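DNA polymerase (Bacillus phage phi29, PDB 2PYJ) replicates the phage genome by protein-primed, strand-displacing DNA synthesis of high processivity and fidelity, and proofreads with a 3'-5' exonuclease activity. Local coordinates at residues Lys125-Val130 with Lys379-Leu384; Leu262-Glu267 with Pro424-Met429; Phe292-Gly297 with Glu338-Tyr343. The protein carries 2 engineered substitutions. All coordinates share one frame; numbering follows the deposited sequence.

Each of the three contacts solves a different packing problem in one polymerase chain. Interaction 1 joins the exonuclease region to the helix that carries nucleotide-binding lysines; it is partly buried and largely apolar, with one amide oxygen and one carbonyl against carbon. Interaction 2 is the most buried, a strand and a helix start packed through prolines, a methionine and one tyrosine hydrogen bond. Interaction 3 lies farthest from the centre of the chain, a strand pairing held by backbone bonds, with Phe292 and Tyr340 on its packed side and waters on the other. Interactions 2 and 3 reach the same antiparallel sheet, about 17 Å apart at their nearest atoms; none of the three touches another.

Interaction 1 (Lys125-Val130 with Lys379-Leu384); sequences KLPFPV and KQLAKL. With DGT (2'-deoxyguanosine-5'-triphosphate), chain T; EDO (1,2-ethanediol), chain B.
Phe128 sets the edge of its ring against Leu381 of the helix, CE1 lying 3.7 Å from Leu381 CG near the ring plane. The neighbouring CE2 meets Gln380 obliquely, the amide turned 57° from the ring. With CG anti to the carbonyl carbon (chi1 -69°) and the chain extended, Gln380 brings OE1 within 3.0 Å of Phe128 CE2; Lys132 NZ hydrogen-bonds the same oxygen. The inverse gamma turn centred on Pro127 brings the proline ring over one face of Phe128, toward its rim, and toward the helix, where Pro127 CG lies 4.1 Å from Leu384 CD2. Leu381 CD2 also packs 3.4 Å from Lys125 O. On another side of the same helix, Lys383 reaches out fully extended, and its NZ donates to O1G of the dGTP at 2.7 Å and to O1A at 3.0 Å. Leu384, probably involved in positioning the templating nucleotide, packs on a cytosine base of the DNA besides meeting Pro127. The loop 125-130 lies between strand 113-121 and helix 130-137 of the exonuclease region; Phe137 of that helix touches both Leu126 and Leu381, and helix 361-373 packs on Ala382 of helix 376-393.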
# COMPACT_ATOMS: atom_id res chain seq x y z
N LYS G 125 -8.02 0.52 8.78
CA LYS G 125 -8.85 -0.69 8.84
C LYS G 125 -9.79 -0.79 7.65
O LYS G 125 -10.10 -1.90 7.20
CB LYS G 125 -9.69 -0.69 10.13
CG LYS G 125 -8.87 -0.75 11.42
CD LYS G 125 -9.74 -0.97 12.65
CE LYS G 125 -10.28 -2.38 12.72
NZ LYS G 125 -9.20 -3.37 12.82
N LEU G 126 -10.25 0.36 7.17
CA LEU G 126 -11.26 0.47 6.11
C LEU G 126 -10.83 1.52 5.08
O LEU G 126 -11.34 2.65 5.07
CB LEU G 126 -12.61 0.86 6.72
CG LEU G 126 -13.22 -0.03 7.80
CD1 LEU G 126 -14.26 0.75 8.61
CD2 LEU G 126 -13.83 -1.29 7.20
N PRO G 127 -9.87 1.16 4.22
CA PRO G 127 -9.27 2.13 3.30
C PRO G 127 -10.14 2.44 2.06
O PRO G 127 -9.71 2.23 0.93
CB PRO G 127 -7.96 1.45 2.90
CG PRO G 127 -8.29 0.01 2.94
CD PRO G 127 -9.27 -0.18 4.06
N PHE G 128 -11.35 2.95 2.31
CA PHE G 128 -12.32 3.29 1.26
C PHE G 128 -13.02 4.58 1.67
O PHE G 128 -13.02 4.93 2.86
CB PHE G 128 -13.37 2.17 1.13
CG PHE G 128 -12.79 0.78 1.18
CD1 PHE G 128 -12.87 0.01 2.33
CD2 PHE G 128 -12.12 0.26 0.08
CE1 PHE G 128 -12.31 -1.27 2.38
CE2 PHE G 128 -11.57 -1.03 0.12
CZ PHE G 128 -11.66 -1.78 1.28
N PRO G 129 -13.62 5.31 0.70
CA PRO G 129 -14.51 6.42 1.09
C PRO G 129 -15.73 5.95 1.90
O PRO G 129 -16.17 4.80 1.77
CB PRO G 129 -14.96 6.99 -0.27
CG PRO G 129 -13.90 6.57 -1.23
CD PRO G 129 -13.48 5.21 -0.76
N VAL G 130 -16.27 6.86 2.71
CA VAL G 130 -17.41 6.55 3.57
C VAL G 130 -18.61 6.01 2.80
O VAL G 130 -19.26 5.06 3.24
CB VAL G 130 -17.84 7.77 4.46
CG1 VAL G 130 -19.11 7.45 5.23
CG2 VAL G 130 -16.74 8.14 5.42
N LYS G 379 -14.26 -7.79 -0.91
CA LYS G 379 -13.25 -8.48 -1.71
C LYS G 379 -11.88 -7.83 -1.55
O LYS G 379 -10.88 -8.50 -1.30
CB LYS G 379 -13.67 -8.49 -3.19
CG LYS G 379 -12.65 -9.15 -4.12
CD LYS G 379 -12.81 -8.67 -5.56
CE LYS G 379 -13.34 -9.74 -6.46
NZ LYS G 379 -12.23 -10.46 -7.17
N GLN G 380 -11.86 -6.50 -1.70
CA GLN G 380 -10.63 -5.73 -1.55
C GLN G 380 -9.98 -5.87 -0.17
O GLN G 380 -8.75 -5.81 -0.04
CB GLN G 380 -10.90 -4.24 -1.85
CG GLN G 380 -11.21 -3.97 -3.32
CD GLN G 380 -12.04 -2.70 -3.55
OE1 GLN G 380 -11.91 -1.72 -2.82
NE2 GLN G 380 -12.90 -2.72 -4.56
N LEU G 381 -10.80 -6.04 0.87
CA LEU G 381 -10.27 -6.23 2.22
C LEU G 381 -9.59 -7.59 2.34
O LEU G 381 -8.51 -7.70 2.91
CB LEU G 381 -11.38 -6.07 3.29
CG LEU G 381 -11.64 -4.60 3.73
CD1 LEU G 381 -12.93 -4.45 4.51
CD2 LEU G 381 -10.44 -4.03 4.53
N ALA G 382 -10.23 -8.62 1.79
CA ALA G 382 -9.67 -10.00 1.76
C ALA G 382 -8.34 -10.03 1.03
O ALA G 382 -7.37 -10.65 1.48
CB ALA G 382 -10.67 -10.92 1.10
N LYS G 383 -8.29 -9.36 -0.12
CA LYS G 383 -7.06 -9.16 -0.89
C LYS G 383 -5.96 -8.50 -0.04
O LYS G 383 -4.80 -8.92 -0.08
CB LYS G 383 -7.36 -8.30 -2.13
CG LYS G 383 -6.13 -7.81 -2.91
CD LYS G 383 -6.55 -7.16 -4.20
CE LYS G 383 -5.41 -6.43 -4.86
NZ LYS G 383 -5.76 -6.09 -6.29
N LEU G 384 -6.34 -7.48 0.73
CA LEU G 384 -5.41 -6.78 1.60
C LEU G 384 -4.90 -7.67 2.74
O LEU G 384 -3.73 -7.58 3.11
CB LEU G 384 -6.05 -5.49 2.15
CG LEU G 384 -5.23 -4.58 3.08
CD1 LEU G 384 -3.91 -4.17 2.47
CD2 LEU G 384 -6.06 -3.35 3.48
PG DGT T . -5.86 -9.57 -7.95
O1G DGT T . -6.66 -8.39 -7.47
O2G DGT T . -6.69 -10.82 -8.00
O3G DGT T . -4.89 -9.39 -9.15
O3B DGT T . -4.87 -9.79 -6.68
PB DGT T . -3.29 -9.43 -6.63
O1B DGT T . -2.82 -9.75 -5.23
O2B DGT T . -2.59 -9.95 -7.89
O3A DGT T . -3.27 -7.81 -6.70
PA DGT T . -2.55 -6.95 -7.86
O1A DGT T . -3.14 -5.54 -7.71
O2A DGT T . -2.57 -7.71 -9.22
O5' DGT T . -1.08 -6.81 -7.28
C5' DGT T . -0.05 -7.73 -7.59
C4' DGT T . 0.83 -7.92 -6.39
O4' DGT T . 1.46 -6.69 -5.96
C3' DGT T . 0.13 -8.48 -5.15
O3' DGT T . -0.09 -9.90 -5.19
C2' DGT T . 1.13 -8.11 -4.09
C1' DGT T . 1.61 -6.73 -4.55
N9 DGT T . 0.67 -5.79 -3.91
C8 DGT T . -0.44 -5.20 -4.43
N7 DGT T . -1.05 -4.45 -3.48
C5 DGT T . -0.33 -4.56 -2.35
C6 DGT T . -0.41 -4.04 -0.98
O6 DGT T . -1.32 -3.27 -0.62
N1 DGT T . 0.52 -4.41 -0.10
C2 DGT T . 1.53 -5.25 -0.42
N2 DGT T . 2.42 -5.56 0.54
N3 DGT T . 1.67 -5.77 -1.68
C4 DGT T . 0.78 -5.46 -2.64
C1 EDO B . -7.93 -2.64 -4.37
O1 EDO B . -7.37 -3.38 -3.29
C2 EDO B . -7.63 -3.36 -5.69
O2 EDO B . -8.24 -4.65 -5.70

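Interaction 2 (Leu262-Glu267 with Pro424-Met429); sequences LLPYGE and PVYTPM
The start of helix 427-447 packs against the short segment 263-265 of an antiparallel sheet in the polymerization region, and a single tyrosine hydroxyl ties the two together. Tyr426, just ahead of the helix, donates from OH to Gly266 O at 2.6 Å. The bond lies in the carbonyl plane, on a lone pair, with a C=O...donor angle of 138°. Tyr426 reaches this acceptor because its CG stands anti to the backbone N (chi1 -164°), which sends the ring across to the corner the chain turns at Gly266. One face of the ring is covered within its own segment by Pro428, whose CD sits 3.8 Å above the plane, over the centre. The opposing proline, Pro264, sets its CG against Pro428, 3.5 Å from Pro428 O and 3.8 Å from Pro428 CB.

Met429 fills the other half of the contact. Its chain bends at chi2 (-69°) and crosses the side chain of Leu263 at about a right angle, bringing Met429 CE to a tight 3.5 Å from Leu263 CB and Met429 SD to 3.8 Å from Leu263 CD1. Met429 CE also lies 3.2 Å from Pro264 O. Farther along the helix, Phe432 extends the apolar surface at Leu263 and Pro264, and Phe211 adds a ring beside Tyr426 and Met429. The strand also bonds through its backbone to Thr356 and Lys354 of strand 340-356.

Two prolines, a thioether and an aliphatic chain hold by close fit and set little direction. The buried phenol adds it: its one directed bond pairs a polar hydroxyl with a main-chain carbonyl and, together with the backbone bond of Gly266 to Val210, helps to fix where the strand's corner stands relative to the helix start.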
# COMPACT_ATOMS: atom_id res chain seq x y z
N LEU G 262 8.73 -22.97 -2.95
CA LEU G 262 9.72 -23.33 -1.92
C LEU G 262 10.21 -22.06 -1.23
O LEU G 262 10.81 -21.19 -1.86
CB LEU G 262 10.90 -24.09 -2.54
CG LEU G 262 11.94 -24.69 -1.58
CD1 LEU G 262 11.32 -25.81 -0.71
CD2 LEU G 262 13.16 -25.23 -2.36
N LEU G 263 9.93 -21.94 0.06
CA LEU G 263 10.21 -20.70 0.79
C LEU G 263 11.00 -20.96 2.08
O LEU G 263 10.87 -22.02 2.69
CB LEU G 263 8.91 -19.96 1.10
CG LEU G 263 8.12 -19.41 -0.10
CD1 LEU G 263 6.77 -18.93 0.36
CD2 LEU G 263 8.88 -18.29 -0.82
N PRO G 264 11.82 -19.97 2.49
CA PRO G 264 12.72 -20.16 3.62
C PRO G 264 12.04 -20.10 4.99
O PRO G 264 10.99 -19.45 5.16
CB PRO G 264 13.70 -19.00 3.47
CG PRO G 264 12.88 -17.92 2.86
CD PRO G 264 11.99 -18.63 1.89
N TYR G 265 12.67 -20.76 5.95
CA TYR G 265 12.29 -20.64 7.36
C TYR G 265 13.54 -20.87 8.23
O TYR G 265 14.60 -21.27 7.73
CB TYR G 265 11.17 -21.62 7.71
CG TYR G 265 11.59 -23.08 7.73
CD1 TYR G 265 12.05 -23.67 8.91
CD2 TYR G 265 11.52 -23.87 6.59
CE1 TYR G 265 12.44 -25.00 8.95
CE2 TYR G 265 11.91 -25.21 6.62
CZ TYR G 265 12.36 -25.77 7.81
OH TYR G 265 12.76 -27.08 7.85
N GLY G 266 13.41 -20.58 9.52
CA GLY G 266 14.49 -20.85 10.48
C GLY G 266 15.71 -19.94 10.35
O GLY G 266 15.70 -18.95 9.61
N GLU G 267 16.77 -20.30 11.07
CA GLU G 267 18.00 -19.52 11.12
C GLU G 267 18.91 -19.85 9.91
O GLU G 267 19.13 -21.03 9.61
CB GLU G 267 18.74 -19.83 12.44
CG GLU G 267 19.85 -18.85 12.80
CD GLU G 267 19.33 -17.51 13.31
OE1 GLU G 267 18.38 -17.50 14.13
OE2 GLU G 267 19.90 -16.47 12.91
N PRO G 424 13.11 -7.39 13.61
CA PRO G 424 12.69 -7.93 12.32
C PRO G 424 11.59 -8.98 12.52
O PRO G 424 11.58 -9.66 13.55
CB PRO G 424 13.95 -8.62 11.79
CG PRO G 424 15.07 -8.04 12.55
CD PRO G 424 14.54 -7.63 13.87
N VAL G 425 10.67 -9.09 11.57
CA VAL G 425 9.69 -10.17 11.57
C VAL G 425 10.40 -11.38 10.92
O VAL G 425 11.05 -12.15 11.61
CB VAL G 425 8.36 -9.77 10.85
CG1 VAL G 425 7.36 -10.93 10.87
CG2 VAL G 425 7.74 -8.51 11.51
N TYR G 426 10.34 -11.51 9.59
CA TYR G 426 11.14 -12.55 8.91
C TYR G 426 11.39 -12.19 7.45
O TYR G 426 10.69 -12.64 6.54
CB TYR G 426 10.53 -13.95 9.06
CG TYR G 426 11.51 -15.04 8.70
CD1 TYR G 426 12.58 -15.35 9.55
CD2 TYR G 426 11.39 -15.74 7.50
CE1 TYR G 426 13.50 -16.36 9.22
CE2 TYR G 426 12.30 -16.74 7.16
CZ TYR G 426 13.35 -17.04 8.02
OH TYR G 426 14.25 -18.01 7.68
N THR G 427 12.42 -11.39 7.26
CA THR G 427 12.71 -10.76 5.98
C THR G 427 13.06 -11.75 4.83
O THR G 427 12.69 -11.49 3.69
CB THR G 427 13.76 -9.64 6.15
OG1 THR G 427 13.35 -8.79 7.24
CG2 THR G 427 13.88 -8.77 4.88
N PRO G 428 13.72 -12.90 5.14
CA PRO G 428 13.94 -13.87 4.03
C PRO G 428 12.67 -14.29 3.29
O PRO G 428 12.73 -14.53 2.10
CB PRO G 428 14.56 -15.08 4.74
CG PRO G 428 15.21 -14.51 5.96
CD PRO G 428 14.31 -13.38 6.40
N MET G 429 11.55 -14.38 4.00
CA MET G 429 10.27 -14.68 3.36
C MET G 429 9.91 -13.60 2.33
O MET G 429 9.44 -13.91 1.24
CB MET G 429 9.15 -14.83 4.40
CG MET G 429 8.88 -16.25 4.82
SD MET G 429 8.13 -17.19 3.48
CE MET G 429 7.96 -18.80 4.26

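Interaction 3 (Phe292-Gly297 with Glu338-Tyr343); sequences FELKEG and EHYDLY
Phe292 and Tyr340 run alongside each other in the same direction and form the tightly packed half of an antiparallel strand pairing. Their rings are steeply inclined to each other, with planes at 81° and centroids 5.2 Å apart, and Phe292 CD1 comes within 3.5 Å of Tyr340 CE2. Phe292 holds its CG between the backbone N and the carbonyl carbon (chi1 55°), and this turns the ring alongside the tyrosine. Leu294 completes the cluster by a CH-pi contact, its CD1 standing 4.0 Å from the centroid of the Tyr340 ring, over one face. The phenol oxygen of Tyr340 is satisfied beyond the pair, at Leu316 O and nearby backbone nitrogens.

Main-chain bonds stitch the strands together. Glu293 and Asp341 make a hydrogen-bonded pair, N to O in both directions. Beyond the paired strands, Lys295 N bonds His339 O at 2.8 Å, where the helix gives way to the strand.

The outer side is looser and wet. Lys295 stretches across Asp341, but its NZ stays 4.5 Å from Asp341 OD1, beyond a salt bridge; it binds Lys337 O instead and a water that donates to Glu338 O. Another water joins Asp341 OD2 to Leu294 O. Tyr343 is exposed, and its CE1 rests 3.7 Å from Glu293 CG, while the Glu293 carboxylate turns to Ser318.

The pairing joins the end of strand 283-294 to the start of strand 340-356, directly after helix 330-339, and His339 leans on Ile442 and Gln446 of helix 427-447.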
# COMPACT_ATOMS: atom_id res chain seq x y z
N PHE G 292 28.06 -8.13 -16.94
CA PHE G 292 27.05 -8.91 -17.68
C PHE G 292 26.66 -8.29 -19.01
O PHE G 292 26.82 -7.10 -19.21
CB PHE G 292 25.79 -9.15 -16.81
CG PHE G 292 25.16 -7.87 -16.28
CD1 PHE G 292 24.29 -7.12 -17.07
CD2 PHE G 292 25.45 -7.43 -14.98
CE1 PHE G 292 23.72 -5.94 -16.58
CE2 PHE G 292 24.89 -6.26 -14.49
CZ PHE G 292 24.02 -5.52 -15.29
N GLU G 293 26.16 -9.14 -19.91
CA GLU G 293 25.59 -8.72 -21.19
C GLU G 293 24.33 -9.53 -21.43
O GLU G 293 24.34 -10.75 -21.30
CB GLU G 293 26.58 -8.98 -22.34
CG GLU G 293 27.79 -8.06 -22.35
CD GLU G 293 27.44 -6.60 -22.63
OE1 GLU G 293 26.41 -6.33 -23.29
OE2 GLU G 293 28.21 -5.73 -22.20
N LEU G 294 23.24 -8.84 -21.80
CA LEU G 294 21.96 -9.49 -22.13
C LEU G 294 22.10 -10.43 -23.32
O LEU G 294 22.71 -10.06 -24.33
CB LEU G 294 20.91 -8.43 -22.47
CG LEU G 294 19.46 -8.88 -22.65
CD1 LEU G 294 18.89 -9.46 -21.35
CD2 LEU G 294 18.61 -7.72 -23.13
N LYS G 295 21.53 -11.63 -23.21
CA LYS G 295 21.52 -12.58 -24.33
C LYS G 295 20.50 -12.12 -25.35
O LYS G 295 19.42 -11.64 -24.99
CB LYS G 295 21.16 -14.00 -23.86
CG LYS G 295 22.20 -14.61 -22.94
CD LYS G 295 21.80 -16.00 -22.47
CE LYS G 295 22.94 -16.67 -21.72
NZ LYS G 295 22.53 -17.90 -21.02
N GLU G 296 20.83 -12.28 -26.64
CA GLU G 296 19.92 -11.92 -27.73
C GLU G 296 18.60 -12.67 -27.55
O GLU G 296 18.58 -13.87 -27.26
CB GLU G 296 20.57 -12.20 -29.10
CG GLU G 296 19.59 -12.50 -30.27
CD GLU G 296 19.03 -11.25 -30.97
OE1 GLU G 296 18.27 -11.42 -31.95
OE2 GLU G 296 19.35 -10.12 -30.54
N GLY G 297 17.49 -11.94 -27.69
CA GLY G 297 16.16 -12.54 -27.63
C GLY G 297 15.60 -12.73 -26.23
O GLY G 297 14.53 -13.30 -26.06
N GLU G 338 20.02 -17.36 -17.01
CA GLU G 338 19.18 -17.71 -18.16
C GLU G 338 19.13 -16.56 -19.19
O GLU G 338 19.19 -16.79 -20.39
CB GLU G 338 17.76 -18.07 -17.69
CG GLU G 338 16.68 -18.16 -18.81
CD GLU G 338 16.50 -19.56 -19.37
OE1 GLU G 338 16.25 -20.48 -18.57
OE2 GLU G 338 16.59 -19.73 -20.62
N HIS G 339 19.02 -15.32 -18.69
CA HIS G 339 18.83 -14.15 -19.56
C HIS G 339 20.12 -13.43 -19.97
O HIS G 339 20.15 -12.74 -20.99
CB HIS G 339 17.86 -13.15 -18.90
CG HIS G 339 16.43 -13.59 -18.94
ND1 HIS G 339 15.45 -12.87 -19.60
CD2 HIS G 339 15.81 -14.69 -18.44
CE1 HIS G 339 14.29 -13.50 -19.48
NE2 HIS G 339 14.48 -14.61 -18.78
N TYR G 340 21.19 -13.60 -19.18
CA TYR G 340 22.45 -12.89 -19.40
C TYR G 340 23.65 -13.81 -19.54
O TYR G 340 23.72 -14.88 -18.92
CB TYR G 340 22.75 -11.95 -18.24
CG TYR G 340 21.80 -10.78 -18.09
CD1 TYR G 340 20.59 -10.92 -17.41
CD2 TYR G 340 22.14 -9.52 -18.57
CE1 TYR G 340 19.73 -9.84 -17.25
CE2 TYR G 340 21.28 -8.43 -18.42
CZ TYR G 340 20.08 -8.60 -17.75
OH TYR G 340 19.23 -7.52 -17.59
N ASP G 341 24.61 -13.36 -20.34
CA ASP G 341 25.97 -13.86 -20.27
C ASP G 341 26.67 -13.14 -19.10
O ASP G 341 26.72 -11.91 -19.07
CB ASP G 341 26.71 -13.61 -21.58
CG ASP G 341 26.18 -14.47 -22.73
OD1 ASP G 341 26.09 -15.71 -22.58
OD2 ASP G 341 25.87 -13.90 -23.79
N LEU G 342 27.17 -13.90 -18.14
CA LEU G 342 27.88 -13.35 -16.98
C LEU G 342 29.39 -13.48 -17.18
O LEU G 342 29.88 -14.52 -17.66
CB LEU G 342 27.44 -14.05 -15.69
CG LEU G 342 26.09 -13.67 -15.07
CD1 LEU G 342 24.94 -14.28 -15.84
CD2 LEU G 342 26.02 -14.09 -13.61
N TYR G 343 30.12 -12.43 -16.81
CA TYR G 343 31.58 -12.40 -16.95
C TYR G 343 32.22 -12.07 -15.63
O TYR G 343 31.65 -11.32 -14.82
CB TYR G 343 32.02 -11.35 -17.98
CG TYR G 343 31.39 -11.50 -19.34
CD1 TYR G 343 30.21 -10.81 -19.68
CD2 TYR G 343 31.97 -12.34 -20.31
CE1 TYR G 343 29.62 -10.96 -20.95
CE2 TYR G 343 31.39 -12.49 -21.58
CZ TYR G 343 30.22 -11.80 -21.89
OH TYR G 343 29.65 -11.95 -23.14
O HOH W 1 25.40 -11.55 -24.53
O HOH W 2 20.34 -18.86 -21.61